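Local coordinates for protein IclR transcriptional regulator (Thermotoga maritima, PDB 1MKM) that probably binds DNA as an IclR-family transcriptional regulator, most likely a repressor, and carries a zinc site in its C-terminal domain, at residues L7-E12 with E31-S36; V26-E31 with D58-P63. All blocks are in the same frame, centred on the assembly; numbering follows the deposited sequence.

Overall arrangement
Both contacts belong to the winged helix-turn-helix domain and share helix 26-32, the first helix of the helix-turn-helix. Interaction 1 joins the exit of this helix to helix 6-19; interaction 2 joins its first turn to the hairpin of strands 53-55 and 61-63, the wing. Their centres lie about 12 Å apart, and they meet where Met-35 O lies 3.1 Å from Ala-30 CB. Helix 37-50, the probable recognition helix, packs against residues of both. The centres of interactions 1 and 2 lie about 29 and 31 Å from the chain centre, and both are remote from the zinc ligands Asp-189 and Cys-199 in the C-terminal domain.

Interaction 1 (L7-E12 with E31-S36); sequences LKKAFE and EKFNMS
Lys-9 NZ approaches Phe-33 O to 3.7 Å, too far for a hydrogen bond, and the contact is carried instead by the lysine methylenes. With CG anti to the backbone N (chi1 -179°), the chain starts beside the carbonyl carbon, and bends at each later torsion carry CD and CE alongside Phe-33 CB and CD2. CD lies 3.7 Å from Phe-33 CD2, while CE faces Phe-33 CB at 4.1 Å. The two side chains run antiparallel, each passing along the other's flank. Further along the ring, Glu-12 CB touches CE2 of Phe-33 at 3.9 Å and Glu-12 O lies 3.8 Å from Phe-33 CZ, so this aromatic group spans one turn of helix 6-19. Phe-33 itself is the residue at which helix 26-32 gives up helical backbone angles. Tyr-43 of helix 37-50 touches both Lys-9 and Met-35, while Phe-11 of the same N-terminal helix meets Phe-11 and Phe-52 of the second subunit. A serine in place of this phenylalanine would probably leave the Lys-9 methylenes and Glu-12 CB without their apolar partner and the lysine chain freer to swing. With no hydrogen bond or salt bridge across it, this small surface contact depends on van der Waals packing, the lysine contributing hydrocarbon more than charge.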
ATOM      1  N   LEU B   7     -32.915 -15.550 -14.018  1.00 66.99           N
ATOM      2  CA  LEU B   7     -31.926 -14.711 -14.671  1.00 68.92           C
ATOM      3  C   LEU B   7     -31.870 -13.390 -13.951  1.00 69.55           C
ATOM      4  O   LEU B   7     -30.789 -12.882 -13.669  1.00 75.39           O
ATOM      5  CB  LEU B   7     -32.320 -14.460 -16.128  1.00 67.49           C
ATOM      6  CG  LEU B   7     -32.414 -15.686 -17.026  1.00 64.66           C
ATOM      7  CD1 LEU B   7     -32.992 -15.293 -18.368  1.00 63.27           C
ATOM      8  CD2 LEU B   7     -31.034 -16.298 -17.190  1.00 77.36           C
ATOM      9  N   LYS B   8     -33.041 -12.826 -13.664  1.00 67.18           N
ATOM     10  CA  LYS B   8     -33.094 -11.557 -12.950  1.00 66.34           C
ATOM     11  C   LYS B   8     -32.328 -11.653 -11.638  1.00 66.43           C
ATOM     12  O   LYS B   8     -31.429 -10.852 -11.376  1.00 67.82           O
ATOM     13  CB  LYS B   8     -34.536 -11.150 -12.659  1.00 62.22           C
ATOM     14  CG  LYS B   8     -35.239 -10.504 -13.825  1.00 66.23           C
ATOM     15  CD  LYS B   8     -36.448  -9.725 -13.349  1.00 70.99           C
ATOM     16  CE  LYS B   8     -37.204  -9.134 -14.520  1.00 79.74           C
ATOM     17  NZ  LYS B   8     -37.665 -10.197 -15.469  1.00 79.15           N
ATOM     18  N   LYS B   9     -32.680 -12.641 -10.822  1.00 56.92           N
ATOM     19  CA  LYS B   9     -32.030 -12.823  -9.530  1.00 67.16           C
ATOM     20  C   LYS B   9     -30.512 -12.867  -9.671  1.00 69.38           C
ATOM     21  O   LYS B   9     -29.783 -12.248  -8.891  1.00 67.70           O
ATOM     22  CB  LYS B   9     -32.514 -14.111  -8.860  1.00 68.60           C
ATOM     23  CG  LYS B   9     -31.891 -14.350  -7.495  1.00 67.91           C
ATOM     24  CD  LYS B   9     -32.209 -13.205  -6.550  1.00 69.66           C
ATOM     25  CE  LYS B   9     -33.685 -13.190  -6.181  1.00 81.84           C
ATOM     26  NZ  LYS B   9     -34.078 -14.423  -5.437  1.00 62.13           N
ATOM     27  N   ALA B  10     -30.048 -13.610 -10.668  1.00 67.16           N
ATOM     28  CA  ALA B  10     -28.626 -13.745 -10.926  1.00 66.40           C
ATOM     29  C   ALA B  10     -27.992 -12.366 -11.088  1.00 66.79           C
ATOM     30  O   ALA B  10     -27.024 -12.031 -10.404  1.00 58.97           O
ATOM     31  CB  ALA B  10     -28.406 -14.577 -12.184  1.00 70.56           C
ATOM     32  N   PHE B  11     -28.561 -11.567 -11.986  1.00 68.25           N
ATOM     33  CA  PHE B  11     -28.051 -10.230 -12.261  1.00 65.49           C
ATOM     34  C   PHE B  11     -28.261  -9.200 -11.162  1.00 63.02           C
ATOM     35  O   PHE B  11     -27.718  -8.103 -11.227  1.00 67.33           O
ATOM     36  CB  PHE B  11     -28.621  -9.733 -13.587  1.00 55.36           C
ATOM     37  CG  PHE B  11     -28.040 -10.439 -14.769  1.00 62.63           C
ATOM     38  CD1 PHE B  11     -26.719 -10.212 -15.140  1.00 67.17           C
ATOM     39  CD2 PHE B  11     -28.783 -11.380 -15.471  1.00 60.07           C
ATOM     40  CE1 PHE B  11     -26.145 -10.915 -16.187  1.00 65.85           C
ATOM     41  CE2 PHE B  11     -28.223 -12.091 -16.517  1.00 60.77           C
ATOM     42  CZ  PHE B  11     -26.896 -11.858 -16.878  1.00 70.84           C
ATOM     43  N   GLU B  12     -29.053  -9.549 -10.157  1.00 64.47           N
ATOM     44  CA  GLU B  12     -29.269  -8.654  -9.036  1.00 64.23           C
ATOM     45  C   GLU B  12     -28.178  -8.969  -8.020  1.00 63.84           C
ATOM     46  O   GLU B  12     -27.605  -8.073  -7.402  1.00 53.24           O
ATOM     47  CB  GLU B  12     -30.657  -8.867  -8.430  1.00 57.49           C
ATOM     48  CG  GLU B  12     -31.739  -8.050  -9.122  1.00 70.84           C
ATOM     49  CD  GLU B  12     -33.147  -8.452  -8.713  1.00 71.52           C
ATOM     50  OE1 GLU B  12     -33.429  -8.528  -7.497  1.00 73.28           O
ATOM     51  OE2 GLU B  12     -33.977  -8.685  -9.621  1.00 88.08           O
ATOM     52  N   GLU B  31     -29.050 -14.668   2.855  1.00 67.35           N
ATOM     53  CA  GLU B  31     -29.843 -13.826   3.742  1.00 81.08           C
ATOM     54  C   GLU B  31     -30.294 -12.542   3.047  1.00 78.82           C
ATOM     55  O   GLU B  31     -31.310 -11.946   3.409  1.00 80.07           O
ATOM     56  CB  GLU B  31     -29.034 -13.473   4.994  1.00 88.73           C
ATOM     57  CG  GLU B  31     -28.770 -14.650   5.926  1.00100.54           C
ATOM     58  CD  GLU B  31     -28.072 -14.237   7.213  1.00107.86           C
ATOM     59  OE1 GLU B  31     -26.886 -13.835   7.151  1.00108.30           O
ATOM     60  OE2 GLU B  31     -28.715 -14.308   8.286  1.00102.96           O
ATOM     61  N   LYS B  32     -29.528 -12.127   2.045  1.00 80.03           N
ATOM     62  CA  LYS B  32     -29.829 -10.915   1.297  1.00 79.12           C
ATOM     63  C   LYS B  32     -30.977 -11.106   0.319  1.00 80.24           C
ATOM     64  O   LYS B  32     -31.866 -10.259   0.224  1.00 76.84           O
ATOM     65  CB  LYS B  32     -28.586 -10.456   0.533  1.00 81.26           C
ATOM     66  CG  LYS B  32     -28.822  -9.297  -0.443  1.00 80.66           C
ATOM     67  CD  LYS B  32     -29.027  -7.974   0.258  1.00 77.75           C
ATOM     68  CE  LYS B  32     -29.147  -6.847  -0.749  1.00 78.51           C
ATOM     69  NZ  LYS B  32     -29.138  -5.530  -0.062  1.00 82.94           N
ATOM     70  N   PHE B  33     -30.958 -12.219  -0.408  1.00 81.48           N
ATOM     71  CA  PHE B  33     -31.996 -12.490  -1.394  1.00 81.68           C
ATOM     72  C   PHE B  33     -32.900 -13.663  -1.046  1.00 87.13           C
ATOM     73  O   PHE B  33     -33.137 -14.544  -1.875  1.00 83.58           O
ATOM     74  CB  PHE B  33     -31.374 -12.721  -2.774  1.00 69.64           C
ATOM     75  CG  PHE B  33     -30.592 -11.544  -3.293  1.00 62.58           C
ATOM     76  CD1 PHE B  33     -29.260 -11.367  -2.943  1.00 51.01           C
ATOM     77  CD2 PHE B  33     -31.200 -10.595  -4.108  1.00 60.79           C
ATOM     78  CE1 PHE B  33     -28.546 -10.267  -3.394  1.00 62.35           C
ATOM     79  CE2 PHE B  33     -30.496  -9.490  -4.564  1.00 58.53           C
ATOM     80  CZ  PHE B  33     -29.164  -9.325  -4.205  1.00 67.74           C
ATOM     81  N   ASN B  34     -33.403 -13.653   0.185  1.00 91.03           N
ATOM     82  CA  ASN B  34     -34.305 -14.683   0.687  1.00 90.70           C
ATOM     83  C   ASN B  34     -34.140 -16.026  -0.031  1.00 82.81           C
ATOM     84  O   ASN B  34     -34.880 -16.336  -0.965  1.00 89.12           O
ATOM     85  CB  ASN B  34     -35.756 -14.198   0.553  1.00 95.80           C
ATOM     86  CG  ASN B  34     -36.636 -14.635   1.716  1.00 99.64           C
ATOM     87  OD1 ASN B  34     -37.864 -14.524   1.655  1.00100.22           O
ATOM     88  ND2 ASN B  34     -36.012 -15.121   2.784  1.00 98.19           N
ATOM     89  N   MET B  35     -33.156 -16.810   0.397  1.00 73.51           N
ATOM     90  CA  MET B  35     -32.907 -18.128  -0.182  1.00 70.34           C
ATOM     91  C   MET B  35     -31.906 -18.926   0.659  1.00 74.63           C
ATOM     92  O   MET B  35     -31.110 -18.359   1.413  1.00 68.21           O
ATOM     93  CB  MET B  35     -32.423 -18.005  -1.638  1.00 73.54           C
ATOM     94  CG  MET B  35     -31.134 -17.206  -1.862  1.00 79.31           C
ATOM     95  SD  MET B  35     -30.745 -16.935  -3.637  1.00 76.47           S
ATOM     96  CE  MET B  35     -30.053 -18.481  -4.023  1.00 54.37           C
ATOM     97  N   SER B  36     -31.959 -20.247   0.539  1.00 74.32           N
ATOM     98  CA  SER B  36     -31.061 -21.118   1.295  1.00 76.72           C
ATOM     99  C   SER B  36     -29.615 -20.998   0.818  1.00 76.10           C
ATOM    100  O   SER B  36     -29.355 -20.697  -0.349  1.00 76.03           O
ATOM    101  CB  SER B  36     -31.505 -22.577   1.162  1.00 45.21           C
ATOM    102  OG  SER B  36     -31.440 -22.992  -0.195  1.00 55.27           O
TER

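Interaction 2 (V26-E31 with D58-P63); sequences VSEIAE and DKRYVP
Glu-28 and Arg-60 meet crosswise, with carboxylate and guanidinium planes 88° apart, so the salt bridge is not the flat paired kind. One oxygen takes both donors: Glu-28 OE1 receives NH1 of Arg-60 at 2.7 Å and, more weakly, NH2 of Arg-60 at 2.9 Å, both bonds clearly bent. NH1 reaches that oxygen from above the carboxylate, 66° out of its plane, while OE1 sits at the guanidinium edge, only slightly tilted from the plane. The glutamate chain runs extended beyond CG; the arginine turns back toward the helix through bends at chi2 (-82°) and chi3. Its NH2 also has Asp-23 as a long, weak ionic partner. The apolar half of the contact is tight: CG1 of Val-26 abuts the edge of the Tyr-61 ring in its plane, 3.2 Å from CE1 and 3.6 Å from the Tyr-61 OH. Val-26 and the tyrosine are buried, and Arg-55 of strand 53-55 touches both, while backbone hydrogen bonding links Tyr-61 to Val-24 just ahead of the helix. Helix 26-32 thus meets the second arm of the two-stranded antiparallel hairpin that follows helix 37-50, the helix-turn-helix plus wing topology of a winged helix domain.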
ATOM      1  N   VAL B  26     -21.250 -16.546   1.117  1.00 61.64           N
ATOM      2  CA  VAL B  26     -22.402 -17.239   0.554  1.00 65.77           C
ATOM      3  C   VAL B  26     -23.572 -17.009   1.499  1.00 63.05           C
ATOM      4  O   VAL B  26     -24.696 -16.745   1.072  1.00 62.12           O
ATOM      5  CB  VAL B  26     -22.162 -18.765   0.442  1.00 78.18           C
ATOM      6  CG1 VAL B  26     -20.934 -19.042  -0.393  1.00 92.74           C
ATOM      7  CG2 VAL B  26     -21.998 -19.374   1.821  1.00 81.84           C
ATOM      8  N   SER B  27     -23.281 -17.114   2.790  1.00 59.79           N
ATOM      9  CA  SER B  27     -24.269 -16.936   3.843  1.00 65.71           C
ATOM     10  C   SER B  27     -24.984 -15.598   3.735  1.00 67.86           C
ATOM     11  O   SER B  27     -26.208 -15.532   3.825  1.00 68.78           O
ATOM     12  CB  SER B  27     -23.585 -17.046   5.209  1.00 64.05           C
ATOM     13  OG  SER B  27     -24.382 -16.491   6.241  1.00 72.12           O
ATOM     14  N   GLU B  28     -24.210 -14.536   3.528  1.00 75.59           N
ATOM     15  CA  GLU B  28     -24.748 -13.184   3.433  1.00 72.65           C
ATOM     16  C   GLU B  28     -25.644 -12.943   2.221  1.00 74.17           C
ATOM     17  O   GLU B  28     -26.679 -12.284   2.331  1.00 67.85           O
ATOM     18  CB  GLU B  28     -23.591 -12.187   3.460  1.00 76.63           C
ATOM     19  CG  GLU B  28     -22.805 -12.235   4.765  1.00 67.41           C
ATOM     20  CD  GLU B  28     -21.523 -11.428   4.715  1.00 79.76           C
ATOM     21  OE1 GLU B  28     -20.867 -11.290   5.773  1.00 84.47           O
ATOM     22  OE2 GLU B  28     -21.168 -10.939   3.619  1.00 73.53           O
ATOM     23  N   ILE B  29     -25.251 -13.475   1.066  1.00 76.22           N
ATOM     24  CA  ILE B  29     -26.059 -13.312  -0.134  1.00 73.75           C
ATOM     25  C   ILE B  29     -27.402 -14.001   0.065  1.00 79.44           C
ATOM     26  O   ILE B  29     -28.451 -13.434  -0.253  1.00 74.34           O
ATOM     27  CB  ILE B  29     -25.359 -13.895  -1.372  1.00 71.29           C
ATOM     28  CG1 ILE B  29     -24.291 -12.908  -1.850  1.00 75.58           C
ATOM     29  CG2 ILE B  29     -26.383 -14.198  -2.468  1.00 59.32           C
ATOM     30  CD1 ILE B  29     -23.713 -13.219  -3.210  1.00 87.41           C
ATOM     31  N   ALA B  30     -27.364 -15.221   0.595  1.00 74.47           N
ATOM     32  CA  ALA B  30     -28.586 -15.976   0.854  1.00 74.44           C
ATOM     33  C   ALA B  30     -29.533 -15.109   1.699  1.00 72.64           C
ATOM     34  O   ALA B  30     -30.668 -14.834   1.302  1.00 72.69           O
ATOM     35  CB  ALA B  30     -28.254 -17.287   1.584  1.00 52.67           C
ATOM     36  N   GLU B  31     -29.050 -14.668   2.855  1.00 67.35           N
ATOM     37  CA  GLU B  31     -29.843 -13.826   3.742  1.00 81.08           C
ATOM     38  C   GLU B  31     -30.294 -12.542   3.047  1.00 78.82           C
ATOM     39  O   GLU B  31     -31.310 -11.946   3.409  1.00 80.07           O
ATOM     40  CB  GLU B  31     -29.034 -13.473   4.994  1.00 88.73           C
ATOM     41  CG  GLU B  31     -28.770 -14.650   5.926  1.00100.54           C
ATOM     42  CD  GLU B  31     -28.072 -14.237   7.213  1.00107.86           C
ATOM     43  OE1 GLU B  31     -26.886 -13.835   7.151  1.00108.30           O
ATOM     44  OE2 GLU B  31     -28.715 -14.308   8.286  1.00102.96           O
ATOM     45  N   ASP B  58     -10.705 -17.359   2.514  1.00 61.96           N
ATOM     46  CA  ASP B  58     -11.680 -17.348   3.598  1.00 64.66           C
ATOM     47  C   ASP B  58     -13.103 -17.598   3.100  1.00 58.77           C
ATOM     48  O   ASP B  58     -14.070 -17.367   3.826  1.00 51.89           O
ATOM     49  CB  ASP B  58     -11.618 -16.015   4.343  1.00 75.98           C
ATOM     50  CG  ASP B  58     -11.393 -14.844   3.414  1.00 91.94           C
ATOM     51  OD1 ASP B  58     -10.284 -14.747   2.842  1.00 94.27           O
ATOM     52  OD2 ASP B  58     -12.324 -14.027   3.255  1.00 96.43           O
ATOM     53  N   LYS B  59     -13.215 -18.072   1.864  1.00 56.15           N
ATOM     54  CA  LYS B  59     -14.504 -18.357   1.243  1.00 63.69           C
ATOM     55  C   LYS B  59     -15.457 -17.165   1.037  1.00 64.40           C
ATOM     56  O   LYS B  59     -16.622 -17.347   0.662  1.00 61.95           O
ATOM     57  CB  LYS B  59     -15.213 -19.478   2.008  1.00 67.87           C
ATOM     58  CG  LYS B  59     -14.635 -20.861   1.711  1.00 71.41           C
ATOM     59  CD  LYS B  59     -15.530 -21.975   2.235  1.00 82.82           C
ATOM     60  CE  LYS B  59     -15.058 -23.337   1.751  1.00 88.10           C
ATOM     61  NZ  LYS B  59     -15.925 -24.448   2.235  1.00 73.41           N
ATOM     62  N   ARG B  60     -14.958 -15.951   1.278  1.00 66.61           N
ATOM     63  CA  ARG B  60     -15.739 -14.732   1.076  1.00 65.68           C
ATOM     64  C   ARG B  60     -15.543 -14.371  -0.398  1.00 63.11           C
ATOM     65  O   ARG B  60     -14.534 -14.746  -1.001  1.00 57.97           O
ATOM     66  CB  ARG B  60     -15.222 -13.602   1.964  1.00 68.17           C
ATOM     67  CG  ARG B  60     -15.155 -13.958   3.434  1.00 78.59           C
ATOM     68  CD  ARG B  60     -16.490 -13.805   4.110  1.00 68.08           C
ATOM     69  NE  ARG B  60     -16.866 -12.402   4.191  1.00 69.70           N
ATOM     70  CZ  ARG B  60     -17.923 -11.958   4.859  1.00 71.53           C
ATOM     71  NH1 ARG B  60     -18.704 -12.815   5.507  1.00 73.83           N
ATOM     72  NH2 ARG B  60     -18.198 -10.659   4.880  1.00 63.43           N
ATOM     73  N   TYR B  61     -16.493 -13.627  -0.964  1.00 54.90           N
ATOM     74  CA  TYR B  61     -16.457 -13.271  -2.380  1.00 50.95           C
ATOM     75  C   TYR B  61     -16.107 -11.829  -2.775  1.00 53.52           C
ATOM     76  O   TYR B  61     -16.543 -10.863  -2.159  1.00 42.54           O
ATOM     77  CB  TYR B  61     -17.795 -13.622  -3.027  1.00 54.87           C
ATOM     78  CG  TYR B  61     -18.102 -15.103  -3.108  1.00 49.57           C
ATOM     79  CD1 TYR B  61     -18.742 -15.767  -2.059  1.00 47.84           C
ATOM     80  CD2 TYR B  61     -17.784 -15.829  -4.253  1.00 47.51           C
ATOM     81  CE1 TYR B  61     -19.065 -17.125  -2.158  1.00 53.36           C
ATOM     82  CE2 TYR B  61     -18.101 -17.181  -4.363  1.00 53.21           C
ATOM     83  CZ  TYR B  61     -18.743 -17.819  -3.318  1.00 42.37           C
ATOM     84  OH  TYR B  61     -19.083 -19.137  -3.457  1.00 58.11           O
ATOM     85  N   VAL B  62     -15.355 -11.723  -3.862  1.00 46.23           N
ATOM     86  CA  VAL B  62     -14.923 -10.447  -4.395  1.00 50.16           C
ATOM     87  C   VAL B  62     -15.118 -10.482  -5.906  1.00 52.67           C
ATOM     88  O   VAL B  62     -15.071 -11.547  -6.522  1.00 50.42           O
ATOM     89  CB  VAL B  62     -13.435 -10.210  -4.014  1.00 47.83           C
ATOM     90  CG1 VAL B  62     -12.639  -9.760  -5.200  1.00 58.98           C
ATOM     91  CG2 VAL B  62     -13.352  -9.202  -2.883  1.00 47.66           C
ATOM     92  N   PRO B  63     -15.366  -9.321  -6.526  1.00 58.32           N
ATOM     93  CA  PRO B  63     -15.558  -9.319  -7.979  1.00 62.74           C
ATOM     94  C   PRO B  63     -14.368  -9.853  -8.772  1.00 59.24           C
ATOM     95  O   PRO B  63     -13.211  -9.618  -8.426  1.00 61.10           O
ATOM     96  CB  PRO B  63     -15.875  -7.849  -8.296  1.00 58.92           C
ATOM     97  CG  PRO B  63     -15.279  -7.100  -7.150  1.00 69.04           C
ATOM     98  CD  PRO B  63     -15.568  -7.977  -5.963  1.00 63.47           C
TER